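Local coordinates for TarM (Staphylococcus aureus subsp. aureus 21178, PDB 4X7R), which is a glycosyltransferase-family protein of the GT-B fold, seen here with uridine-5'-diphosphate and a glycan bound, at residues Val39-Lys44 and Ala205-Tyr210; Asn68-Phe73 and Gln166-Glu171; Glu341-Lys346 and Lys452-Val457; Tyr439-Glu442 and Asp448-Asp451. The protein carries 1 engineered substitution. All coordinates share one frame; numbering follows the deposited sequence.

Contact 1 (Val39-Lys44 and Ala205-Tyr210); sequences VTFDYK and ALCVYY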
loop_
_atom_site.group_PDB
_atom_site.type_symbol
_atom_site.label_atom_id
_atom_site.label_comp_id
_atom_site.label_asym_id
_atom_site.label_seq_id
_atom_site.Cartn_x
_atom_site.Cartn_y
_atom_site.Cartn_z
ATOM N N VAL A 39 -4.873 8.388 -8.225
ATOM C CA VAL A 39 -4.715 7.740 -9.544
ATOM C C VAL A 39 -3.928 6.442 -9.327
ATOM O O VAL A 39 -2.829 6.491 -8.775
ATOM C CB VAL A 39 -4.013 8.644 -10.584
ATOM C CG1 VAL A 39 -3.962 7.963 -11.962
ATOM C CG2 VAL A 39 -4.674 10.026 -10.657
ATOM N N THR A 40 -4.505 5.291 -9.726
ATOM C CA THR A 40 -3.874 3.970 -9.639
ATOM C C THR A 40 -3.637 3.404 -11.043
ATOM O O THR A 40 -4.243 3.880 -12.006
ATOM C CB THR A 40 -4.630 3.023 -8.711
ATOM O OG1 THR A 40 -5.931 2.753 -9.257
ATOM C CG2 THR A 40 -4.717 3.551 -7.281
ATOM N N PHE A 41 -2.733 2.400 -11.157
ATOM C CA PHE A 41 -2.331 1.835 -12.440
ATOM C C PHE A 41 -2.457 0.320 -12.527
ATOM O O PHE A 41 -2.244 -0.231 -13.591
ATOM C CB PHE A 41 -0.891 2.311 -12.805
ATOM C CG PHE A 41 -0.734 3.821 -12.768
ATOM C CD1 PHE A 41 -1.152 4.607 -13.838
ATOM C CD2 PHE A 41 -0.170 4.455 -11.657
ATOM C CE1 PHE A 41 -1.032 6.006 -13.796
ATOM C CE2 PHE A 41 -0.060 5.847 -11.609
ATOM C CZ PHE A 41 -0.498 6.619 -12.676
ATOM N N ASP A 42 -2.845 -0.356 -11.448
ATOM C CA ASP A 42 -2.976 -1.805 -11.504
ATOM C C ASP A 42 -4.339 -2.220 -12.076
ATOM O O ASP A 42 -5.275 -1.413 -12.184
ATOM C CB ASP A 42 -2.830 -2.402 -10.083
ATOM C CG ASP A 42 -3.977 -2.003 -9.178
ATOM O OD1 ASP A 42 -4.372 -0.817 -9.208
ATOM O OD2 ASP A 42 -4.466 -2.869 -8.423
ATOM N N TYR A 43 -4.461 -3.515 -12.322
ATOM C CA TYR A 43 -5.663 -4.130 -12.818
ATOM C C TYR A 43 -6.275 -4.964 -11.705
ATOM O O TYR A 43 -5.616 -5.836 -11.139
ATOM C CB TYR A 43 -5.354 -5.037 -14.048
ATOM C CG TYR A 43 -6.610 -5.737 -14.518
ATOM C CD1 TYR A 43 -7.582 -5.049 -15.240
ATOM C CD2 TYR A 43 -6.882 -7.049 -14.136
ATOM C CE1 TYR A 43 -8.764 -5.674 -15.630
ATOM C CE2 TYR A 43 -8.068 -7.678 -14.499
ATOM C CZ TYR A 43 -9.000 -6.993 -15.259
ATOM O OH TYR A 43 -10.186 -7.602 -15.574
ATOM N N LYS A 44 -7.535 -4.715 -11.412
ATOM C CA LYS A 44 -8.322 -5.537 -10.489
ATOM C C LYS A 44 -9.653 -5.762 -11.192
ATOM O O LYS A 44 -10.148 -4.852 -11.854
ATOM C CB LYS A 44 -8.570 -4.839 -9.136
ATOM C CG LYS A 44 -7.377 -4.871 -8.193
ATOM C CD LYS A 44 -7.791 -4.451 -6.772
ATOM C CE LYS A 44 -6.615 -4.502 -5.811
ATOM N NZ LYS A 44 -5.708 -3.336 -5.979
ATOM N N ALA A 205 4.071 3.741 -21.458
ATOM C CA ALA A 205 3.517 4.563 -22.551
ATOM C C ALA A 205 1.997 4.709 -22.404
ATOM O O ALA A 205 1.482 5.807 -22.594
ATOM C CB ALA A 205 3.842 3.951 -23.921
ATOM N N LEU A 206 1.284 3.610 -22.096
ATOM C CA LEU A 206 -0.176 3.634 -21.908
ATOM C C LEU A 206 -0.510 4.571 -20.730
ATOM O O LEU A 206 -1.347 5.474 -20.868
ATOM C CB LEU A 206 -0.701 2.196 -21.624
ATOM C CG LEU A 206 -2.190 2.077 -21.209
ATOM C CD1 LEU A 206 -3.092 2.284 -22.380
ATOM C CD2 LEU A 206 -2.497 0.742 -20.537
ATOM N N CYS A 207 0.185 4.372 -19.577
ATOM C CA CYS A 207 -0.024 5.195 -18.368
ATOM C C CYS A 207 0.313 6.647 -18.549
ATOM O O CYS A 207 -0.413 7.492 -18.051
ATOM C CB CYS A 207 0.696 4.584 -17.179
ATOM S SG CYS A 207 0.013 2.989 -16.688
ATOM N N VAL A 208 1.343 6.949 -19.348
ATOM C CA VAL A 208 1.704 8.337 -19.659
ATOM C C VAL A 208 0.582 8.984 -20.488
ATOM O O VAL A 208 0.165 10.103 -20.187
ATOM C CB VAL A 208 3.094 8.431 -20.342
ATOM C CG1 VAL A 208 3.291 9.784 -21.035
ATOM C CG2 VAL A 208 4.208 8.153 -19.336
ATOM N N TYR A 209 0.067 8.257 -21.509
ATOM C CA TYR A 209 -1.033 8.746 -22.344
ATOM C C TYR A 209 -2.243 9.032 -21.466
ATOM O O TYR A 209 -2.840 10.100 -21.574
ATOM C CB TYR A 209 -1.383 7.713 -23.429
ATOM C CG TYR A 209 -2.684 7.997 -24.158
ATOM C CD1 TYR A 209 -2.741 8.931 -25.192
ATOM C CD2 TYR A 209 -3.845 7.276 -23.866
ATOM C CE1 TYR A 209 -3.927 9.156 -25.899
ATOM C CE2 TYR A 209 -5.041 7.520 -24.539
ATOM C CZ TYR A 209 -5.076 8.453 -25.562
ATOM O OH TYR A 209 -6.274 8.695 -26.195
ATOM N N TYR A 210 -2.592 8.071 -20.603
ATOM C CA TYR A 210 -3.733 8.142 -19.692
ATOM C C TYR A 210 -3.720 9.414 -18.831
ATOM O O TYR A 210 -4.726 10.125 -18.782
ATOM C CB TYR A 210 -3.801 6.858 -18.832
ATOM C CG TYR A 210 -4.738 6.975 -17.650
ATOM C CD1 TYR A 210 -6.099 7.211 -17.833
ATOM C CD2 TYR A 210 -4.272 6.808 -16.349
ATOM C CE1 TYR A 210 -6.969 7.310 -16.754
ATOM C CE2 TYR A 210 -5.140 6.894 -15.259
ATOM C CZ TYR A 210 -6.487 7.138 -15.472
ATOM O OH TYR A 210 -7.367 7.181 -14.432
#
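F41 and C207 meet by a sulfur-aromatic contact: C207 SG lies 3.5 Å from F41 CD1 and 4.6 Å from the centroid of the F41 ring, at 59° from the ring normal, so it approaches neither squarely over the face nor in the ring plane. C207 CB follows the sulfur, 3.8 Å from F41 CD1. One helical turn on, Y210 offers a ring edge to the same phenyl group; F41 CE1 sits close to the plane of the tyrosine ring, 4.2 Å from Y210 CD2. That tyrosine runs past V39 in the opposite direction, bringing Y210 CE2 to 3.7 Å from V39 CG1. F41 reaches the helix because CG stands opposite its own carbonyl carbon (chi1 -54°); its CB does not head straight for the helix, yet the ring does.

Behind this apolar layer, V39 and F41 both pack on M7 of the neighbouring strand 3-7, and Y210 also packs on V69 of helix 69-78. Just downstream, K44 NZ forms a salt bridge with D42 OD2 (2.8 Å) on the syn side of the carboxylate, and E10 is a second acidic partner for that lysine.

F41 also touches the bound 2-deoxy-3,6-di-O-sulfo-2-(sulfoamino)-alpha-D-glucopyranose (SUS). Such a loop, leaving the carboxyl end of a parallel strand to line a ligand pocket, is characteristic of the Rossmann-like domains of the GT-B fold.

Contact 2 (Asn68-Phe73 and Gln166-Glu171); sequences NVFEYF and QVFYDE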
loop_
_atom_site.group_PDB
_atom_site.type_symbol
_atom_site.label_atom_id
_atom_site.label_comp_id
_atom_site.label_asym_id
_atom_site.label_seq_id
_atom_site.Cartn_x
_atom_site.Cartn_y
_atom_site.Cartn_z
ATOM N N ASN A 68 -8.505 5.023 -12.205
ATOM C CA ASN A 68 -7.666 3.885 -12.542
ATOM C C ASN A 68 -7.573 3.764 -14.085
ATOM O O ASN A 68 -8.570 3.956 -14.772
ATOM C CB ASN A 68 -8.187 2.614 -11.873
ATOM C CG ASN A 68 -7.424 1.370 -12.275
ATOM O OD1 ASN A 68 -7.765 0.672 -13.251
ATOM N ND2 ASN A 68 -6.343 1.096 -11.562
ATOM N N VAL A 69 -6.371 3.501 -14.612
ATOM C CA VAL A 69 -6.089 3.391 -16.059
ATOM C C VAL A 69 -6.992 2.358 -16.772
ATOM O O VAL A 69 -7.529 2.678 -17.814
ATOM C CB VAL A 69 -4.561 3.187 -16.363
ATOM C CG1 VAL A 69 -4.020 1.896 -15.743
ATOM C CG2 VAL A 69 -4.282 3.228 -17.870
ATOM N N PHE A 70 -7.137 1.129 -16.223
ATOM C CA PHE A 70 -7.991 0.093 -16.824
ATOM C C PHE A 70 -9.449 0.459 -16.709
ATOM O O PHE A 70 -10.170 0.319 -17.693
ATOM C CB PHE A 70 -7.686 -1.312 -16.280
ATOM C CG PHE A 70 -6.256 -1.685 -16.580
ATOM C CD1 PHE A 70 -5.837 -1.906 -17.892
ATOM C CD2 PHE A 70 -5.293 -1.671 -15.572
ATOM C CE1 PHE A 70 -4.492 -2.165 -18.180
ATOM C CE2 PHE A 70 -3.950 -1.951 -15.857
ATOM C CZ PHE A 70 -3.558 -2.207 -17.152
ATOM N N GLU A 71 -9.863 1.029 -15.553
ATOM C CA GLU A 71 -11.254 1.471 -15.322
ATOM C C GLU A 71 -11.697 2.546 -16.296
ATOM O O GLU A 71 -12.834 2.520 -16.732
ATOM C CB GLU A 71 -11.458 1.964 -13.871
ATOM C CG GLU A 71 -11.371 0.842 -12.850
ATOM C CD GLU A 71 -12.500 -0.172 -12.859
ATOM O OE1 GLU A 71 -13.664 0.229 -13.089
ATOM O OE2 GLU A 71 -12.221 -1.368 -12.613
ATOM N N TYR A 72 -10.803 3.481 -16.633
ATOM C CA TYR A 72 -11.065 4.565 -17.578
ATOM C C TYR A 72 -11.425 3.995 -18.969
ATOM O O TYR A 72 -12.422 4.412 -19.556
ATOM C CB TYR A 72 -9.826 5.468 -17.659
ATOM C CG TYR A 72 -9.843 6.481 -18.784
ATOM C CD1 TYR A 72 -10.610 7.643 -18.693
ATOM C CD2 TYR A 72 -9.057 6.305 -19.918
ATOM C CE1 TYR A 72 -10.643 8.572 -19.738
ATOM C CE2 TYR A 72 -9.058 7.238 -20.952
ATOM C CZ TYR A 72 -9.849 8.374 -20.857
ATOM O OH TYR A 72 -9.848 9.300 -21.872
ATOM N N PHE A 73 -10.608 3.049 -19.502
ATOM C CA PHE A 73 -10.897 2.484 -20.821
ATOM C C PHE A 73 -12.050 1.492 -20.767
ATOM O O PHE A 73 -12.769 1.352 -21.750
ATOM C CB PHE A 73 -9.641 1.834 -21.424
ATOM C CG PHE A 73 -8.534 2.821 -21.701
ATOM C CD1 PHE A 73 -8.659 3.761 -22.721
ATOM C CD2 PHE A 73 -7.386 2.836 -20.923
ATOM C CE1 PHE A 73 -7.626 4.658 -22.993
ATOM C CE2 PHE A 73 -6.362 3.746 -21.182
ATOM C CZ PHE A 73 -6.489 4.649 -22.217
ATOM N N GLN A 166 -2.517 -11.102 -22.848
ATOM C CA GLN A 166 -3.719 -10.853 -22.054
ATOM C C GLN A 166 -4.694 -10.006 -22.810
ATOM O O GLN A 166 -4.300 -9.085 -23.536
ATOM C CB GLN A 166 -3.451 -10.129 -20.712
ATOM C CG GLN A 166 -2.450 -10.834 -19.839
ATOM C CD GLN A 166 -2.237 -10.022 -18.613
ATOM O OE1 GLN A 166 -1.986 -8.808 -18.675
ATOM N NE2 GLN A 166 -2.342 -10.683 -17.478
ATOM N N VAL A 167 -5.979 -10.306 -22.599
ATOM C CA VAL A 167 -7.122 -9.556 -23.123
ATOM C C VAL A 167 -8.007 -9.208 -21.909
ATOM O O VAL A 167 -8.297 -10.087 -21.095
ATOM C CB VAL A 167 -7.893 -10.342 -24.216
ATOM C CG1 VAL A 167 -9.041 -9.520 -24.775
ATOM C CG2 VAL A 167 -6.952 -10.808 -25.339
ATOM N N PHE A 168 -8.418 -7.939 -21.794
ATOM C CA PHE A 168 -9.323 -7.489 -20.747
ATOM C C PHE A 168 -10.696 -7.251 -21.352
ATOM O O PHE A 168 -10.784 -6.661 -22.431
ATOM C CB PHE A 168 -8.788 -6.218 -20.061
ATOM C CG PHE A 168 -7.463 -6.419 -19.375
ATOM C CD1 PHE A 168 -7.254 -7.504 -18.528
ATOM C CD2 PHE A 168 -6.453 -5.480 -19.497
ATOM C CE1 PHE A 168 -6.030 -7.679 -17.871
ATOM C CE2 PHE A 168 -5.240 -5.640 -18.810
ATOM C CZ PHE A 168 -5.029 -6.750 -18.021
ATOM N N TYR A 169 -11.768 -7.658 -20.630
ATOM C CA TYR A 169 -13.150 -7.570 -21.092
ATOM C C TYR A 169 -13.956 -6.678 -20.187
ATOM O O TYR A 169 -13.803 -6.740 -18.953
ATOM C CB TYR A 169 -13.801 -8.961 -21.155
ATOM C CG TYR A 169 -13.106 -9.917 -22.088
ATOM C CD1 TYR A 169 -12.011 -10.658 -21.664
ATOM C CD2 TYR A 169 -13.562 -10.107 -23.393
ATOM C CE1 TYR A 169 -11.359 -11.534 -22.524
ATOM C CE2 TYR A 169 -12.931 -10.999 -24.258
ATOM C CZ TYR A 169 -11.822 -11.706 -23.819
ATOM O OH TYR A 169 -11.165 -12.565 -24.666
ATOM N N ASP A 170 -14.803 -5.826 -20.800
ATOM C CA ASP A 170 -15.632 -4.856 -20.076
ATOM C C ASP A 170 -16.809 -5.523 -19.306
ATOM O O ASP A 170 -16.917 -6.763 -19.278
ATOM C CB ASP A 170 -16.064 -3.709 -21.005
ATOM C CG ASP A 170 -17.038 -4.094 -22.114
ATOM O OD1 ASP A 170 -17.779 -5.084 -21.941
ATOM O OD2 ASP A 170 -17.161 -3.324 -23.084
ATOM N N GLU A 171 -17.690 -4.702 -18.707
ATOM C CA GLU A 171 -18.856 -5.173 -17.939
ATOM C C GLU A 171 -19.873 -5.968 -18.755
ATOM O O GLU A 171 -20.612 -6.774 -18.173
ATOM C CB GLU A 171 -19.557 -4.024 -17.183
ATOM C CG GLU A 171 -18.694 -3.399 -16.094
ATOM C CD GLU A 171 -18.444 -4.183 -14.812
ATOM O OE1 GLU A 171 -19.155 -5.181 -14.544
ATOM O OE2 GLU A 171 -17.538 -3.767 -14.053
#
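F168 presents a ring edge toward the face of F70 in an offset edge-to-face pair, and this one pair makes the contact between strand 163-169 and the first turn of helix 69-78. Along the strand, Q166 comes first, its amide oxygen bonded to R179 of the adjacent strand. Two residues on, F168 points toward the helix. The two ring planes stand at 70° and their centroids are 5.2 Å apart; the closest atoms are F168 CE2 and F70 CE1 at 3.6 Å. Y43 stacks with the F168 ring as well. Where the strand has ended, D170 turns its carboxylate to S77 of helix 69-78 and to the backbone N of Y174. E171 follows, its OE2 5.6 Å from E71 OE1, a like-charged neighbour; K150 forms a salt bridge with E171 and may ease that repulsion.

F70 itself is placed by the helix start, and its CG, opposite its carbonyl carbon (chi1 -60°), puts the ring out toward F168. N68 is the N-cap: its OD1 accepts E71 N at 3.1 Å on a lone pair, with an N-H...O angle of 160°, and a second bond from F70 N is weak.

No hydrogen bond crosses between the two segments, so dispersion, with a probable edge-to-face electrostatic share, joins them, while polar bonds to S77 and N78 tie the strand's exit to the same helix farther along.

Contact 3 (Glu341-Lys346 and Lys452-Val457); sequences ELVVKK and KILQLV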
loop_
_atom_site.group_PDB
_atom_site.type_symbol
_atom_site.label_atom_id
_atom_site.label_comp_id
_atom_site.label_asym_id
_atom_site.label_seq_id
_atom_site.Cartn_x
_atom_site.Cartn_y
_atom_site.Cartn_z
ATOM N N GLU A 341 10.869 -11.719 24.964
ATOM C CA GLU A 341 11.521 -12.791 25.723
ATOM C C GLU A 341 12.200 -12.250 26.996
ATOM O O GLU A 341 12.040 -12.844 28.061
ATOM C CB GLU A 341 12.538 -13.541 24.836
ATOM C CG GLU A 341 13.164 -14.763 25.500
ATOM C CD GLU A 341 14.148 -15.543 24.652
ATOM O OE1 GLU A 341 15.034 -14.912 24.030
ATOM O OE2 GLU A 341 14.059 -16.792 24.641
ATOM N N LEU A 342 12.926 -11.114 26.884
ATOM C CA LEU A 342 13.629 -10.465 27.998
ATOM C C LEU A 342 12.662 -9.857 29.014
ATOM O O LEU A 342 12.861 -10.021 30.215
ATOM C CB LEU A 342 14.604 -9.387 27.488
ATOM C CG LEU A 342 15.789 -9.852 26.638
ATOM C CD1 LEU A 342 16.441 -8.678 25.938
ATOM C CD2 LEU A 342 16.828 -10.590 27.485
ATOM N N VAL A 343 11.615 -9.167 28.530
ATOM C CA VAL A 343 10.588 -8.521 29.357
ATOM C C VAL A 343 9.800 -9.594 30.134
ATOM O O VAL A 343 9.654 -9.472 31.353
ATOM C CB VAL A 343 9.664 -7.580 28.521
ATOM C CG1 VAL A 343 8.640 -6.878 29.398
ATOM C CG2 VAL A 343 10.473 -6.541 27.754
ATOM N N VAL A 344 9.339 -10.657 29.426
ATOM C CA VAL A 344 8.577 -11.783 29.987
ATOM C C VAL A 344 9.392 -12.579 31.026
ATOM O O VAL A 344 8.821 -12.991 32.031
ATOM C CB VAL A 344 7.892 -12.654 28.889
ATOM C CG1 VAL A 344 7.249 -13.914 29.464
ATOM C CG2 VAL A 344 6.856 -11.842 28.117
ATOM N N LYS A 345 10.724 -12.736 30.820
ATOM C CA LYS A 345 11.594 -13.434 31.783
ATOM C C LYS A 345 11.787 -12.676 33.112
ATOM O O LYS A 345 12.154 -13.303 34.106
ATOM C CB LYS A 345 12.930 -13.892 31.163
ATOM C CG LYS A 345 12.792 -15.122 30.256
ATOM C CD LYS A 345 14.112 -15.865 30.044
ATOM C CE LYS A 345 14.284 -17.029 31.007
ATOM N NZ LYS A 345 15.647 -17.621 30.936
ATOM N N LYS A 346 11.519 -11.348 33.142
ATOM C CA LYS A 346 11.584 -10.532 34.366
ATOM C C LYS A 346 10.185 -10.220 34.935
ATOM O O LYS A 346 10.065 -9.887 36.116
ATOM C CB LYS A 346 12.390 -9.237 34.154
ATOM C CG LYS A 346 13.885 -9.404 34.404
ATOM C CD LYS A 346 14.613 -8.067 34.572
ATOM C CE LYS A 346 14.671 -7.605 36.012
ATOM N NZ LYS A 346 15.406 -6.320 36.157
ATOM N N LYS A 452 13.362 -0.343 29.613
ATOM C CA LYS A 452 12.453 0.807 29.536
ATOM C C LYS A 452 10.993 0.404 29.458
ATOM O O LYS A 452 10.149 1.087 30.040
ATOM C CB LYS A 452 12.855 1.801 28.429
ATOM C CG LYS A 452 14.255 2.404 28.635
ATOM C CD LYS A 452 14.381 3.374 29.804
ATOM C CE LYS A 452 15.824 3.662 30.157
ATOM N NZ LYS A 452 16.520 4.456 29.110
ATOM N N ILE A 453 10.697 -0.724 28.787
ATOM C CA ILE A 453 9.347 -1.282 28.692
ATOM C C ILE A 453 8.917 -1.692 30.108
ATOM O O ILE A 453 7.821 -1.318 30.534
ATOM C CB ILE A 453 9.281 -2.448 27.663
ATOM C CG1 ILE A 453 9.306 -1.896 26.216
ATOM C CG2 ILE A 453 8.047 -3.354 27.894
ATOM C CD1 ILE A 453 9.824 -2.875 25.164
ATOM N N LEU A 454 9.819 -2.389 30.852
ATOM C CA LEU A 454 9.585 -2.853 32.219
ATOM C C LEU A 454 9.312 -1.707 33.187
ATOM O O LEU A 454 8.340 -1.784 33.932
ATOM C CB LEU A 454 10.726 -3.752 32.711
ATOM C CG LEU A 454 10.732 -5.172 32.159
ATOM C CD1 LEU A 454 12.118 -5.767 32.217
ATOM C CD2 LEU A 454 9.730 -6.050 32.880
ATOM N N GLN A 455 10.124 -0.627 33.144
ATOM C CA GLN A 455 9.926 0.579 33.962
ATOM C C GLN A 455 8.527 1.149 33.668
ATOM O O GLN A 455 7.746 1.367 34.588
ATOM C CB GLN A 455 10.977 1.664 33.627
ATOM C CG GLN A 455 12.401 1.392 34.101
ATOM C CD GLN A 455 13.385 2.433 33.596
ATOM O OE1 GLN A 455 13.112 3.644 33.574
ATOM N NE2 GLN A 455 14.571 1.985 33.203
ATOM N N LEU A 456 8.205 1.322 32.380
ATOM C CA LEU A 456 6.944 1.884 31.910
ATOM C C LEU A 456 5.689 1.041 32.222
ATOM O O LEU A 456 4.727 1.608 32.751
ATOM C CB LEU A 456 7.061 2.288 30.429
ATOM C CG LEU A 456 6.565 3.681 29.987
ATOM C CD1 LEU A 456 6.907 4.767 30.975
ATOM C CD2 LEU A 456 7.138 4.056 28.626
ATOM N N VAL A 457 5.702 -0.298 31.952
ATOM C CA VAL A 457 4.553 -1.189 32.242
ATOM C C VAL A 457 4.236 -1.293 33.732
ATOM O O VAL A 457 3.089 -1.580 34.081
ATOM C CB VAL A 457 4.598 -2.618 31.621
ATOM C CG1 VAL A 457 4.374 -2.610 30.125
ATOM C CG2 VAL A 457 5.856 -3.393 32.008
#
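This is an apolar helix-helix contact in the C-terminal half of the GT-B fold, where the C-terminal part of helix 333-346 packs on helix 446-457. The two short axes pass 10.1 Å apart and cross at -49°, with V343 and L454 nearest in backbone terms. V343 CG1, opposite the backbone N (chi1 -178°), touches L454 CD2 at 3.7 Å and I453 CG2 at 3.9 Å, while V343 CG2 comes to 4.0 Å from I453 CG2. The valine and L454 run past each other in opposite directions, whereas I453 lies about perpendicular to the valine. L454 spreads its other methyl the other way: CD1 rests against the aliphatic part of K346, 4.0 Å from K346 CB, and that lysine lies across the leucine at about a right angle.

A450, about one turn earlier on helix 446-457, also touches V343, and I453 continues down onto L395 and V397 of strand 395-398.

Branched methyls and the hydrocarbon of one lysine do all the joining, with no hydrogen bond or salt bridge between the segments, so van der Waals fit and the exclusion of water probably account for most of it, from a buried centre at V343 to a solvent-facing margin at K346.

Contact 4 (Tyr439-Glu442 and Asp448-Asp451); sequences YLIE and DMAD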
loop_
_atom_site.group_PDB
_atom_site.type_symbol
_atom_site.label_atom_id
_atom_site.label_comp_id
_atom_site.label_asym_id
_atom_site.label_seq_id
_atom_site.Cartn_x
_atom_site.Cartn_y
_atom_site.Cartn_z
ATOM N N TYR A 439 10.560 6.973 25.278
ATOM C CA TYR A 439 11.986 6.654 25.297
ATOM C C TYR A 439 12.551 6.391 23.916
ATOM O O TYR A 439 11.929 5.678 23.108
ATOM C CB TYR A 439 12.281 5.454 26.217
ATOM C CG TYR A 439 12.040 5.699 27.693
ATOM C CD1 TYR A 439 12.819 6.605 28.410
ATOM C CD2 TYR A 439 11.091 4.958 28.396
ATOM C CE1 TYR A 439 12.616 6.815 29.777
ATOM C CE2 TYR A 439 10.903 5.136 29.770
ATOM C CZ TYR A 439 11.653 6.078 30.451
ATOM O OH TYR A 439 11.438 6.267 31.796
ATOM N N LEU A 440 13.740 6.974 23.656
ATOM C CA LEU A 440 14.542 6.782 22.447
ATOM C C LEU A 440 15.659 5.838 22.837
ATOM O O LEU A 440 16.501 6.171 23.687
ATOM C CB LEU A 440 15.123 8.104 21.922
ATOM C CG LEU A 440 14.162 8.990 21.148
ATOM C CD1 LEU A 440 14.772 10.363 20.909
ATOM C CD2 LEU A 440 13.719 8.323 19.829
ATOM N N ILE A 441 15.625 4.629 22.279
ATOM C CA ILE A 441 16.602 3.581 22.592
ATOM C C ILE A 441 17.693 3.524 21.530
ATOM O O ILE A 441 17.398 3.599 20.336
ATOM C CB ILE A 441 15.874 2.207 22.767
ATOM C CG1 ILE A 441 14.731 2.260 23.812
ATOM C CG2 ILE A 441 16.835 1.026 23.004
ATOM C CD1 ILE A 441 15.075 2.811 25.206
ATOM N N GLU A 442 18.947 3.370 21.967
ATOM C CA GLU A 442 20.094 3.207 21.086
ATOM C C GLU A 442 19.798 1.994 20.203
ATOM O O GLU A 442 19.397 0.951 20.727
ATOM C CB GLU A 442 21.367 2.995 21.918
ATOM C CG GLU A 442 22.654 3.153 21.130
ATOM C CD GLU A 442 23.897 2.601 21.802
ATOM O OE1 GLU A 442 23.803 2.117 22.955
ATOM O OE2 GLU A 442 24.971 2.644 21.161
ATOM N N ASP A 448 18.408 -2.501 26.871
ATOM C CA ASP A 448 17.944 -1.189 27.331
ATOM C C ASP A 448 16.482 -0.966 26.934
ATOM O O ASP A 448 15.750 -0.333 27.689
ATOM C CB ASP A 448 18.835 -0.042 26.833
ATOM C CG ASP A 448 18.487 1.309 27.451
ATOM O OD1 ASP A 448 18.448 1.400 28.702
ATOM O OD2 ASP A 448 18.227 2.266 26.686
ATOM N N MET A 449 16.042 -1.527 25.795
ATOM C CA MET A 449 14.646 -1.400 25.386
ATOM C C MET A 449 13.733 -2.231 26.291
ATOM O O MET A 449 12.661 -1.752 26.674
ATOM C CB MET A 449 14.443 -1.769 23.925
ATOM C CG MET A 449 13.143 -1.260 23.398
ATOM S SD MET A 449 12.883 -1.630 21.663
ATOM C CE MET A 449 12.013 -2.973 21.828
ATOM N N ALA A 450 14.169 -3.467 26.643
ATOM C CA ALA A 450 13.447 -4.355 27.557
ATOM C C ALA A 450 13.330 -3.684 28.941
ATOM O O ALA A 450 12.255 -3.721 29.541
ATOM C CB ALA A 450 14.166 -5.692 27.674
ATOM N N ASP A 451 14.411 -3.010 29.394
ATOM C CA ASP A 451 14.469 -2.274 30.663
ATOM C C ASP A 451 13.465 -1.122 30.709
ATOM O O ASP A 451 12.788 -0.951 31.723
ATOM C CB ASP A 451 15.892 -1.736 30.928
ATOM C CG ASP A 451 16.899 -2.759 31.434
ATOM O OD1 ASP A 451 16.469 -3.840 31.917
ATOM O OD2 ASP A 451 18.118 -2.468 31.378
HETATM O O HOH W 1 19.537 3.350 24.878
#
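I441 lays both CG1 and CG2 against the stem of M449 and puts its terminal methyl CD1 by D448. CG2 lies 3.8 Å from M449 CB, and CG1 comes to 3.9 Å from M449 CG; the two side chains cross at about a right angle. CD1 extends to D448, 3.5 Å from D448 OD2, and there the two side chains cross obliquely: a methyl group set against a carboxylate oxygen, a contact without a bond. The isoleucine and the aspartate both start out toward each other's segment. D448 has its carboxylate carbon opposite the backbone N (chi1 -172°), which brings OD2 to the isoleucine methyl. M449 differs: of its side chain, CB and CG do the touching, and after an extended start the chain bends at chi3 (96°), so that SD and CE take no part.

The same D448 OD2 has a polar neighbour: a water 3.0 Å from E442 N, whose N-H it accepts, lies only 2.5 Å from D448 OD2, so short that the length is doubtful. The bridge linking E442 N to the aspartate is best taken as probable. The E442 carboxylate stays apart, its OE1 6.7 Å from D448 OD2, two like charges that may disfavour each other mildly.

N445, just before helix 446-457, accepts a bond from D448 N. Strand 438-441 is the outermost of its parallel sheet, beside strand 419-422, whose V420 and F422 both I441 and M449 touch; V339 of helix 333-346 meets M449 as well.

Overall arrangement
From the N terminus, strand 36-40 opens the loop that contact 1 closes on helix 203-214. Contact 2 nests inside it, joining helix 69-78 to the long antiparallel sheet, and the two sites touch: N68 ND2 probably bonds D42 O and T40 OG1. Both belong to the N-terminal half. Farther along, contact 3 opens at helix 333-346 and closes on helix 446-457, with contact 4 nested within, where the chain turns after strand 438-441 and helix 446-457 comes back against it; K452 packs on I441 between them. The pairs follow in series on opposite sides of the chain's centre, the centres of contacts 1 and 3 about 49 Å apart.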